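Local coordinates for protein alginate Lyase (Alteromonas sp., PDB 1J1T) that cleaves the acidic polysaccharide alginate, probably by beta-elimination at its mannuronate and guluronate units, and binds a calcium ion, at residues Gln90-Asp95 with Tyr180-Asn185; Lys101-Asp106 with Asp123-Leu128; Ser105-Ser110 with Tyr193-Cys198. One frame throughout, in Å; residues are numbered along the deposited sequence.

In the fold
Interactions 1 and 2 lie in one antiparallel sheet, where strands 180-188, 85-92, 98-105 and 121-129 follow one another; their centres are 14 Å apart. They touch through Gln90 CB and Lys101 CG, 3.9 Å apart, on the face that also carries Tyr103, Arg127, Tyr180 and Lys182. Interaction 3 starts where the first segment of interaction 2 ends, sharing Ser105 and Asp106, and runs out into loops, its centre 12 Å from that of interaction 2. A salt bridge from Arg127 NH2 to Glu109 OE1, 2.8 Å, joins these two, and both reach the calcium ion through Asp106. Interactions 1 and 3 do not touch, their nearest atoms being about 10 Å apart.

Interaction 1 (Gln90-Asp95 with Tyr180-Asn185); sequences QHHASD and YFKFGN
Tyr180 lies beside His92, both side chains pointing the same way. CB of His92 sits over one face of the Tyr180 ring, 3.7 Å from its centroid and 19° off the normal, which marks a CH-pi contact; the two rings themselves meet obliquely. Tyr180 CG is placed between its own backbone N and carbonyl carbon, and this brings the ring across to His92. The backbones pair here by two bonds, the straighter being His92 N to Tyr180 O (2.7 Å, 175°). At Phe181 the other face of the sheet is reached: its CD1 stands over the imidazole of His91, 3.6 Å from NE2, with the ring planes 52° apart. That NE2 is hydrogen-bonded to Glu70 and ND1 to Ser100, so both nitrogens of the ring are tied. Lys182 returns to the face of Tyr180. Its chain bends at chi3, and CE rests 3.3 Å from CD of the Gln90 amide, while Lys182 N binds Gln90 O at 2.7 Å and Gln90 N binds Lys182 O. Alternating hydrogen-bonded and non-hydrogen-bonded pairs define an antiparallel ladder, here between inner strands of one sheet of the concanavalin-like beta-sandwich.

Interaction 2 (Lys101-Asp106 with Asp123-Leu128); sequences KVYVSD and DVYVRL. With CA (calcium ion), chain B; SO4 (sulfate ion), chain C.
Lys101 pairs with Arg127 through two backbone hydrogen bonds, one rung of an antiparallel ladder that continues through Tyr103-Tyr125 to Ser105-Asp123. The Lys101 chain bends at chi3 (-64°), and NZ makes a weak hydrogen bond to Tyr103 OH in addition to its salt bridge with Glu135. On the opposite face Val102 meets Val126 through their CG2 methyls, 4.2 Å apart.

Tyr103 lies against Tyr125. The ring planes are only 10° from parallel, but the rings are slid so far apart that they barely overlap; CB of Tyr103 takes the place over the Tyr125 ring, 3.8 Å from the centroid, and Tyr125 OH stands over a face of the Tyr103 ring. Farther out, Arg127 CD touches Tyr103 OH at 3.6 Å, and the same hydroxyl donates to sulfate O3 at 2.7 Å. Val104 and Val124 repeat the valine pairing on the other face. Ser105 OG lies in the plane of the Tyr125 ring at its edge, 3.5 Å from CE1, and shares a water with Asp123 OD2. Asp106, beyond the ladder, binds the calcium ion through OD1 at 2.5 Å; a water on the same ion is hydrogen-bonded to Asp123 OD2 at 2.7 Å. Asp123 thus acts from the second shell, its carboxylate also accepting from the backbone N of Asp114 and of Ser115, in the calcium loop.

The chemistry differs by face: valines pack between the sheets, whereas the other side is polar, its bases Lys101 and Arg127 partly balanced by Glu109 and Glu135. The sulfate, probably from the crystallisation liquor, is hydrogen-bonded by Tyr103 OH and Lys85; this face can therefore take up an anion, possibly a uronate.

Interaction 3 (Ser105-Ser110 with Tyr193-Cys198); sequences SDTDES and YTLDKC. With CA (calcium ion), chain B.
Leu195 reaches Thr107 with one methyl, CD2, which lies 3.7 Å from Thr107 CB and 3.8 Å from OG1; the two side chains cross at about a right angle. Its other methyl, CD1, approaches Glu109 CB at 4.1 Å. Beside these methyl contacts Asp108 CB comes to 3.7 Å from the carbonyl O of Tyr193, and a water spans the same gap, donating to Asp108 OD2 and to Tyr193 O (2.8 Å). Within the two segments this water is the polar bridge; next to it Asp108 is backbone-bonded to Pro192, and its carboxylate also has Ala117 as a partner.

Behind these contacts each loop contains an ST turn. Thr107 OG1, set between its backbone N and carbonyl carbon (chi1 75°), accepts from Glu109 N at 3.2 Å and 167°; Thr194 forms the second with Asp196 N. With an alanine here the turn would probably relax, Glu109 N deprived of its acceptor and Leu195 CD2 left with CB alone. Thr107 O is hydrogen-bonded to the same calcium-bound water as Asp123, and Asp106, just before Thr107, belongs to the calcium site with Asp114, Val116, Asn119 and Ile121.

Farther out, Glu109 is salt-bridged to Arg127 and to Lys137 of strand 135-144, while Cys198 is disulfide-bonded to Cys210 in helix 204-213. The contact joins, at the surface, the calcium-bearing loop after strand 98-105 to the loop between strand 180-188 and that helix.

Interaction 1 (Gln90-Asp95 with Tyr180-Asn185)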
loop_
_atom_site.group_PDB
_atom_site.type_symbol
_atom_site.label_atom_id
_atom_site.label_comp_id
_atom_site.label_asym_id
_atom_site.label_seq_id
_atom_site.Cartn_x
_atom_site.Cartn_y
_atom_site.Cartn_z
ATOM N N GLN A 90 2.820 -1.732 -2.901
ATOM C CA GLN A 90 2.610 -1.726 -4.337
ATOM C C GLN A 90 3.898 -1.660 -5.132
ATOM O O GLN A 90 4.925 -1.190 -4.642
ATOM C CB GLN A 90 1.728 -0.531 -4.731
ATOM C CG GLN A 90 2.331 0.820 -4.384
ATOM C CD GLN A 90 1.441 1.988 -4.771
ATOM O OE1 GLN A 90 1.074 2.147 -5.937
ATOM N NE2 GLN A 90 1.092 2.817 -3.791
ATOM N N HIS A 91 3.827 -2.155 -6.363
ATOM C CA HIS A 91 4.945 -2.092 -7.286
ATOM C C HIS A 91 4.488 -1.041 -8.282
ATOM O O HIS A 91 3.443 -1.190 -8.913
ATOM C CB HIS A 91 5.172 -3.426 -8.001
ATOM C CG HIS A 91 5.982 -4.401 -7.208
ATOM N ND1 HIS A 91 5.415 -5.421 -6.476
ATOM C CD2 HIS A 91 7.320 -4.493 -7.010
ATOM C CE1 HIS A 91 6.368 -6.100 -5.860
ATOM N NE2 HIS A 91 7.532 -5.556 -6.167
ATOM N N HIS A 92 5.256 0.031 -8.408
ATOM C CA HIS A 92 4.884 1.101 -9.317
ATOM C C HIS A 92 5.717 1.066 -10.588
ATOM O O HIS A 92 6.874 0.643 -10.575
ATOM C CB HIS A 92 5.054 2.452 -8.620
ATOM C CG HIS A 92 4.324 3.573 -9.291
ATOM N ND1 HIS A 92 2.951 3.689 -9.259
ATOM C CD2 HIS A 92 4.773 4.614 -10.029
ATOM C CE1 HIS A 92 2.585 4.754 -9.950
ATOM N NE2 HIS A 92 3.673 5.333 -10.429
ATOM N N ALA A 93 5.114 1.506 -11.688
ATOM C CA ALA A 93 5.788 1.544 -12.977
ATOM C C ALA A 93 6.434 2.915 -13.167
ATOM O O ALA A 93 6.255 3.811 -12.342
ATOM C CB ALA A 93 4.792 1.269 -14.097
ATOM N N SER A 94 7.178 3.070 -14.256
ATOM C CA SER A 94 7.863 4.325 -14.557
ATOM C C SER A 94 6.926 5.522 -14.565
ATOM O O SER A 94 7.128 6.492 -13.834
ATOM C CB SER A 94 8.558 4.236 -15.917
ATOM O OG SER A 94 9.565 3.245 -15.910
ATOM N N ASP A 95 5.904 5.453 -15.407
ATOM C CA ASP A 95 4.938 6.535 -15.532
ATOM C C ASP A 95 3.927 6.562 -14.391
ATOM O O ASP A 95 4.296 6.559 -13.216
ATOM C CB ASP A 95 4.213 6.419 -16.876
ATOM C CG ASP A 95 3.674 5.021 -17.129
ATOM O OD1 ASP A 95 3.097 4.792 -18.214
ATOM O OD2 ASP A 95 3.827 4.148 -16.244
ATOM N N TYR A 180 9.403 -0.083 -9.174
ATOM C CA TYR A 180 9.836 0.108 -7.801
ATOM C C TYR A 180 8.758 -0.220 -6.785
ATOM O O TYR A 180 7.577 0.083 -6.979
ATOM C CB TYR A 180 10.355 1.538 -7.586
ATOM C CG TYR A 180 9.372 2.658 -7.842
ATOM C CD1 TYR A 180 8.770 3.339 -6.783
ATOM C CD2 TYR A 180 9.091 3.083 -9.141
ATOM C CE1 TYR A 180 7.923 4.423 -7.012
ATOM C CE2 TYR A 180 8.243 4.164 -9.378
ATOM C CZ TYR A 180 7.667 4.829 -8.311
ATOM O OH TYR A 180 6.852 5.909 -8.541
ATOM N N PHE A 181 9.183 -0.850 -5.699
ATOM C CA PHE A 181 8.287 -1.243 -4.629
ATOM C C PHE A 181 8.077 -0.107 -3.629
ATOM O O PHE A 181 8.983 0.689 -3.369
ATOM C CB PHE A 181 8.861 -2.467 -3.906
ATOM C CG PHE A 181 7.965 -3.013 -2.831
ATOM C CD1 PHE A 181 6.765 -3.646 -3.158
ATOM C CD2 PHE A 181 8.321 -2.900 -1.490
ATOM C CE1 PHE A 181 5.932 -4.160 -2.158
ATOM C CE2 PHE A 181 7.499 -3.406 -0.486
ATOM C CZ PHE A 181 6.300 -4.038 -0.821
ATOM N N LYS A 182 6.869 -0.040 -3.077
ATOM C CA LYS A 182 6.514 0.970 -2.087
ATOM C C LYS A 182 5.597 0.319 -1.065
ATOM O O LYS A 182 4.837 -0.590 -1.395
ATOM C CB LYS A 182 5.761 2.137 -2.734
ATOM C CG LYS A 182 6.403 2.689 -3.992
ATOM C CD LYS A 182 5.714 3.971 -4.439
ATOM C CE LYS A 182 4.226 3.769 -4.680
ATOM N NZ LYS A 182 3.560 5.051 -5.067
ATOM N N PHE A 183 5.666 0.781 0.176
ATOM C CA PHE A 183 4.803 0.232 1.209
ATOM C C PHE A 183 4.583 1.271 2.298
ATOM O O PHE A 183 5.412 2.163 2.501
ATOM C CB PHE A 183 5.404 -1.046 1.806
ATOM C CG PHE A 183 6.641 -0.813 2.628
ATOM C CD1 PHE A 183 7.882 -0.650 2.019
ATOM C CD2 PHE A 183 6.560 -0.742 4.015
ATOM C CE1 PHE A 183 9.029 -0.420 2.784
ATOM C CE2 PHE A 183 7.701 -0.509 4.789
ATOM C CZ PHE A 183 8.937 -0.350 4.169
ATOM N N GLY A 184 3.458 1.147 2.994
ATOM C CA GLY A 184 3.127 2.081 4.051
ATOM C C GLY A 184 1.624 2.264 4.131
ATOM O O GLY A 184 0.876 1.286 4.230
ATOM N N ASN A 185 1.179 3.514 4.077
ATOM C CA ASN A 185 -0.241 3.825 4.160
ATOM C C ASN A 185 -0.562 4.971 3.200
ATOM O O ASN A 185 -0.282 6.133 3.491
ATOM C CB ASN A 185 -0.597 4.218 5.603
ATOM C CG ASN A 185 -2.098 4.389 5.827
ATOM O OD1 ASN A 185 -2.882 4.453 4.882
ATOM N ND2 ASN A 185 -2.496 4.475 7.095
#

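Interaction 2 (Lys101-Asp106 with Asp123-Leu128)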
loop_
_atom_site.group_PDB
_atom_site.type_symbol
_atom_site.label_atom_id
_atom_site.label_comp_id
_atom_site.label_asym_id
_atom_site.label_seq_id
_atom_site.Cartn_x
_atom_site.Cartn_y
_atom_site.Cartn_z
ATOM N N LYS A 101 -0.829 -3.913 -6.269
ATOM C CA LYS A 101 -1.346 -3.066 -5.207
ATOM C C LYS A 101 -2.087 -3.923 -4.194
ATOM O O LYS A 101 -2.872 -4.798 -4.564
ATOM C CB LYS A 101 -2.301 -2.014 -5.773
ATOM C CG LYS A 101 -1.630 -0.915 -6.586
ATOM C CD LYS A 101 -2.666 -0.002 -7.220
ATOM C CE LYS A 101 -3.510 -0.769 -8.234
ATOM N NZ LYS A 101 -4.497 0.100 -8.933
ATOM N N VAL A 102 -1.814 -3.687 -2.920
ATOM C CA VAL A 102 -2.489 -4.418 -1.855
ATOM C C VAL A 102 -3.316 -3.387 -1.108
ATOM O O VAL A 102 -2.799 -2.353 -0.673
ATOM C CB VAL A 102 -1.492 -5.085 -0.894
ATOM C CG1 VAL A 102 -2.240 -5.791 0.222
ATOM C CG2 VAL A 102 -0.629 -6.074 -1.660
ATOM N N TYR A 103 -4.603 -3.677 -0.972
ATOM C CA TYR A 103 -5.546 -2.780 -0.324
ATOM C C TYR A 103 -6.136 -3.305 0.973
ATOM O O TYR A 103 -6.182 -4.508 1.222
ATOM C CB TYR A 103 -6.745 -2.524 -1.238
ATOM C CG TYR A 103 -6.466 -1.930 -2.594
ATOM C CD1 TYR A 103 -6.769 -0.594 -2.860
ATOM C CD2 TYR A 103 -5.971 -2.716 -3.635
ATOM C CE1 TYR A 103 -6.596 -0.054 -4.133
ATOM C CE2 TYR A 103 -5.792 -2.184 -4.912
ATOM C CZ TYR A 103 -6.110 -0.853 -5.150
ATOM O OH TYR A 103 -5.953 -0.321 -6.410
ATOM N N VAL A 104 -6.614 -2.360 1.774
ATOM C CA VAL A 104 -7.322 -2.626 3.015
ATOM C C VAL A 104 -8.418 -1.575 2.857
ATOM O O VAL A 104 -8.176 -0.384 3.067
ATOM C CB VAL A 104 -6.489 -2.313 4.274
ATOM C CG1 VAL A 104 -7.333 -2.569 5.515
ATOM C CG2 VAL A 104 -5.238 -3.188 4.314
ATOM N N SER A 105 -9.610 -1.998 2.440
ATOM C CA SER A 105 -10.678 -1.033 2.227
ATOM C C SER A 105 -12.059 -1.470 2.676
ATOM O O SER A 105 -12.417 -2.652 2.649
ATOM C CB SER A 105 -10.730 -0.620 0.753
ATOM O OG SER A 105 -11.481 -1.533 -0.016
ATOM N N ASP A 106 -12.836 -0.471 3.069
ATOM C CA ASP A 106 -14.181 -0.659 3.568
ATOM C C ASP A 106 -15.160 0.009 2.603
ATOM O O ASP A 106 -15.906 0.904 2.992
ATOM C CB ASP A 106 -14.258 -0.038 4.970
ATOM C CG ASP A 106 -15.604 -0.244 5.638
ATOM O OD1 ASP A 106 -16.372 -1.083 5.155
ATOM O OD2 ASP A 106 -15.892 0.425 6.653
ATOM N N ASP A 123 -11.973 -5.166 3.596
ATOM C CA ASP A 123 -11.577 -6.230 2.690
ATOM C C ASP A 123 -10.086 -6.024 2.444
ATOM O O ASP A 123 -9.631 -4.892 2.280
ATOM C CB ASP A 123 -12.304 -6.108 1.350
ATOM C CG ASP A 123 -13.767 -6.487 1.440
ATOM O OD1 ASP A 123 -14.059 -7.652 1.785
ATOM O OD2 ASP A 123 -14.617 -5.621 1.163
ATOM N N VAL A 124 -9.325 -7.110 2.441
ATOM C CA VAL A 124 -7.898 -7.024 2.161
ATOM C C VAL A 124 -7.753 -7.816 0.879
ATOM O O VAL A 124 -8.030 -9.016 0.846
ATOM C CB VAL A 124 -7.033 -7.672 3.260
ATOM C CG1 VAL A 124 -5.557 -7.591 2.863
ATOM C CG2 VAL A 124 -7.261 -6.961 4.592
ATOM N N TYR A 125 -7.343 -7.138 -0.185
ATOM C CA TYR A 125 -7.207 -7.792 -1.468
ATOM C C TYR A 125 -6.031 -7.251 -2.253
ATOM O O TYR A 125 -5.392 -6.281 -1.845
ATOM C CB TYR A 125 -8.489 -7.614 -2.286
ATOM C CG TYR A 125 -8.891 -6.174 -2.532
ATOM C CD1 TYR A 125 -9.604 -5.452 -1.574
ATOM C CD2 TYR A 125 -8.582 -5.541 -3.739
ATOM C CE1 TYR A 125 -10.007 -4.131 -1.818
ATOM C CE2 TYR A 125 -8.978 -4.226 -3.991
ATOM C CZ TYR A 125 -9.693 -3.528 -3.028
ATOM O OH TYR A 125 -10.107 -2.236 -3.290
ATOM N N VAL A 126 -5.758 -7.885 -3.387
ATOM C CA VAL A 126 -4.657 -7.473 -4.242
ATOM C C VAL A 126 -5.079 -7.347 -5.698
ATOM O O VAL A 126 -5.938 -8.084 -6.176
ATOM C CB VAL A 126 -3.485 -8.482 -4.165
ATOM C CG1 VAL A 126 -3.948 -9.854 -4.620
ATOM C CG2 VAL A 126 -2.328 -8.007 -5.035
ATOM N N ARG A 127 -4.478 -6.389 -6.390
ATOM C CA ARG A 127 -4.726 -6.176 -7.811
ATOM C C ARG A 127 -3.367 -6.330 -8.482
ATOM O O ARG A 127 -2.401 -5.669 -8.095
ATOM C CB ARG A 127 -5.263 -4.766 -8.078
ATOM C CG ARG A 127 -6.773 -4.629 -7.966
ATOM C CD ARG A 127 -7.214 -3.180 -8.148
ATOM N NE ARG A 127 -8.670 -3.067 -8.190
ATOM C CZ ARG A 127 -9.413 -3.389 -9.244
ATOM N NH1 ARG A 127 -8.840 -3.833 -10.354
ATOM N NH2 ARG A 127 -10.735 -3.293 -9.178
ATOM N N LEU A 128 -3.294 -7.214 -9.470
ATOM C CA LEU A 128 -2.061 -7.462 -10.206
ATOM C C LEU A 128 -2.314 -7.222 -11.689
ATOM O O LEU A 128 -3.302 -7.699 -12.238
ATOM C CB LEU A 128 -1.599 -8.906 -9.993
ATOM C CG LEU A 128 -1.298 -9.323 -8.547
ATOM C CD1 LEU A 128 -0.958 -10.806 -8.512
ATOM C CD2 LEU A 128 -0.141 -8.486 -7.991
HETATM CA CA CA B . -16.839 -3.436 4.439
HETATM S S SO4 C . -8.830 1.685 -7.513
HETATM O O1 SO4 C . -9.370 0.920 -6.374
HETATM O O2 SO4 C . -9.434 3.032 -7.540
HETATM O O3 SO4 C . -7.365 1.806 -7.371
HETATM O O4 SO4 C . -9.147 0.980 -8.772
HETATM O O HOH W 1 -13.785 -2.786 -0.159
HETATM O O HOH W 2 -12.586 -0.509 -3.145
HETATM O O HOH W 3 -15.872 -3.437 2.000
#

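Interaction 3 (Ser105-Ser110 with Tyr193-Cys198)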
loop_
_atom_site.group_PDB
_atom_site.type_symbol
_atom_site.label_atom_id
_atom_site.label_comp_id
_atom_site.label_asym_id
_atom_site.label_seq_id
_atom_site.Cartn_x
_atom_site.Cartn_y
_atom_site.Cartn_z
ATOM N N SER A 105 -9.610 -1.998 2.440
ATOM C CA SER A 105 -10.678 -1.033 2.227
ATOM C C SER A 105 -12.059 -1.470 2.676
ATOM O O SER A 105 -12.417 -2.652 2.649
ATOM C CB SER A 105 -10.730 -0.620 0.753
ATOM O OG SER A 105 -11.481 -1.533 -0.016
ATOM N N ASP A 106 -12.836 -0.471 3.069
ATOM C CA ASP A 106 -14.181 -0.659 3.568
ATOM C C ASP A 106 -15.160 0.009 2.603
ATOM O O ASP A 106 -15.906 0.904 2.992
ATOM C CB ASP A 106 -14.258 -0.038 4.970
ATOM C CG ASP A 106 -15.604 -0.244 5.638
ATOM O OD1 ASP A 106 -16.372 -1.083 5.155
ATOM O OD2 ASP A 106 -15.892 0.425 6.653
ATOM N N THR A 107 -15.140 -0.422 1.341
ATOM C CA THR A 107 -16.025 0.142 0.324
ATOM C C THR A 107 -17.061 -0.862 -0.177
ATOM O O THR A 107 -17.127 -2.004 0.289
ATOM C CB THR A 107 -15.250 0.643 -0.918
ATOM O OG1 THR A 107 -14.833 -0.481 -1.705
ATOM C CG2 THR A 107 -14.024 1.452 -0.500
ATOM N N ASP A 108 -17.852 -0.416 -1.147
ATOM C CA ASP A 108 -18.899 -1.231 -1.741
ATOM C C ASP A 108 -18.446 -1.921 -3.029
ATOM O O ASP A 108 -19.259 -2.539 -3.714
ATOM C CB ASP A 108 -20.127 -0.360 -2.031
ATOM C CG ASP A 108 -21.428 -1.034 -1.633
ATOM O OD1 ASP A 108 -21.588 -1.359 -0.437
ATOM O OD2 ASP A 108 -22.291 -1.237 -2.515
ATOM N N GLU A 109 -17.164 -1.820 -3.370
ATOM C CA GLU A 109 -16.678 -2.479 -4.581
ATOM C C GLU A 109 -16.934 -3.978 -4.440
ATOM O O GLU A 109 -16.538 -4.589 -3.452
ATOM C CB GLU A 109 -15.180 -2.229 -4.796
ATOM C CG GLU A 109 -14.644 -2.933 -6.045
ATOM C CD GLU A 109 -13.181 -2.642 -6.336
ATOM O OE1 GLU A 109 -12.594 -3.384 -7.153
ATOM O OE2 GLU A 109 -12.623 -1.676 -5.766
ATOM N N SER A 110 -17.596 -4.565 -5.428
ATOM C CA SER A 110 -17.924 -5.988 -5.384
ATOM C C SER A 110 -16.767 -6.910 -5.758
ATOM O O SER A 110 -15.778 -6.479 -6.351
ATOM C CB SER A 110 -19.111 -6.271 -6.306
ATOM O OG SER A 110 -18.844 -5.800 -7.616
ATOM N N TYR A 193 -19.209 4.405 -0.731
ATOM C CA TYR A 193 -20.474 3.968 -1.313
ATOM C C TYR A 193 -20.503 4.017 -2.829
ATOM O O TYR A 193 -20.819 3.026 -3.484
ATOM C CB TYR A 193 -21.621 4.826 -0.769
ATOM C CG TYR A 193 -21.959 4.528 0.666
ATOM C CD1 TYR A 193 -22.739 3.421 0.999
ATOM C CD2 TYR A 193 -21.481 5.333 1.696
ATOM C CE1 TYR A 193 -23.036 3.124 2.323
ATOM C CE2 TYR A 193 -21.770 5.042 3.030
ATOM C CZ TYR A 193 -22.547 3.937 3.332
ATOM O OH TYR A 193 -22.829 3.636 4.640
ATOM N N THR A 194 -20.177 5.181 -3.381
ATOM C CA THR A 194 -20.195 5.390 -4.822
ATOM C C THR A 194 -18.862 5.125 -5.513
ATOM O O THR A 194 -18.818 4.935 -6.731
ATOM C CB THR A 194 -20.601 6.832 -5.150
ATOM O OG1 THR A 194 -19.572 7.722 -4.700
ATOM C CG2 THR A 194 -21.910 7.195 -4.453
ATOM N N LEU A 195 -17.781 5.121 -4.738
ATOM C CA LEU A 195 -16.440 4.902 -5.280
ATOM C C LEU A 195 -15.959 6.108 -6.090
ATOM O O LEU A 195 -14.950 6.030 -6.789
ATOM C CB LEU A 195 -16.401 3.653 -6.168
ATOM C CG LEU A 195 -16.872 2.329 -5.556
ATOM C CD1 LEU A 195 -16.589 1.201 -6.537
ATOM C CD2 LEU A 195 -16.161 2.073 -4.242
ATOM N N ASP A 196 -16.684 7.221 -6.011
ATOM C CA ASP A 196 -16.274 8.415 -6.747
ATOM C C ASP A 196 -15.097 9.062 -6.029
ATOM O O ASP A 196 -15.073 9.131 -4.803
ATOM C CB ASP A 196 -17.419 9.427 -6.842
ATOM C CG ASP A 196 -18.594 8.905 -7.639
ATOM O OD1 ASP A 196 -18.385 8.444 -8.783
ATOM O OD2 ASP A 196 -19.729 8.962 -7.123
ATOM N N LYS A 197 -14.126 9.536 -6.800
ATOM C CA LYS A 197 -12.953 10.185 -6.227
ATOM C C LYS A 197 -13.291 11.584 -5.728
ATOM O O LYS A 197 -14.016 12.331 -6.380
ATOM C CB LYS A 197 -11.833 10.259 -7.264
ATOM C CG LYS A 197 -11.238 8.904 -7.607
ATOM C CD LYS A 197 -10.079 9.038 -8.584
ATOM C CE LYS A 197 -9.346 7.713 -8.745
ATOM N NZ LYS A 197 -10.259 6.613 -9.164
ATOM N N CYS A 198 -12.754 11.923 -4.561
ATOM C CA CYS A 198 -12.979 13.221 -3.939
ATOM C C CYS A 198 -11.674 14.024 -3.921
ATOM O O CYS A 198 -10.589 13.457 -3.788
ATOM C CB CYS A 198 -13.477 13.014 -2.503
ATOM S SG CYS A 198 -13.844 14.531 -1.559
HETATM CA CA CA B . -16.839 -3.436 4.439
HETATM O O HOH W 3 -15.872 -3.437 2.000
HETATM O O HOH W 4 -22.879 1.203 -3.338
#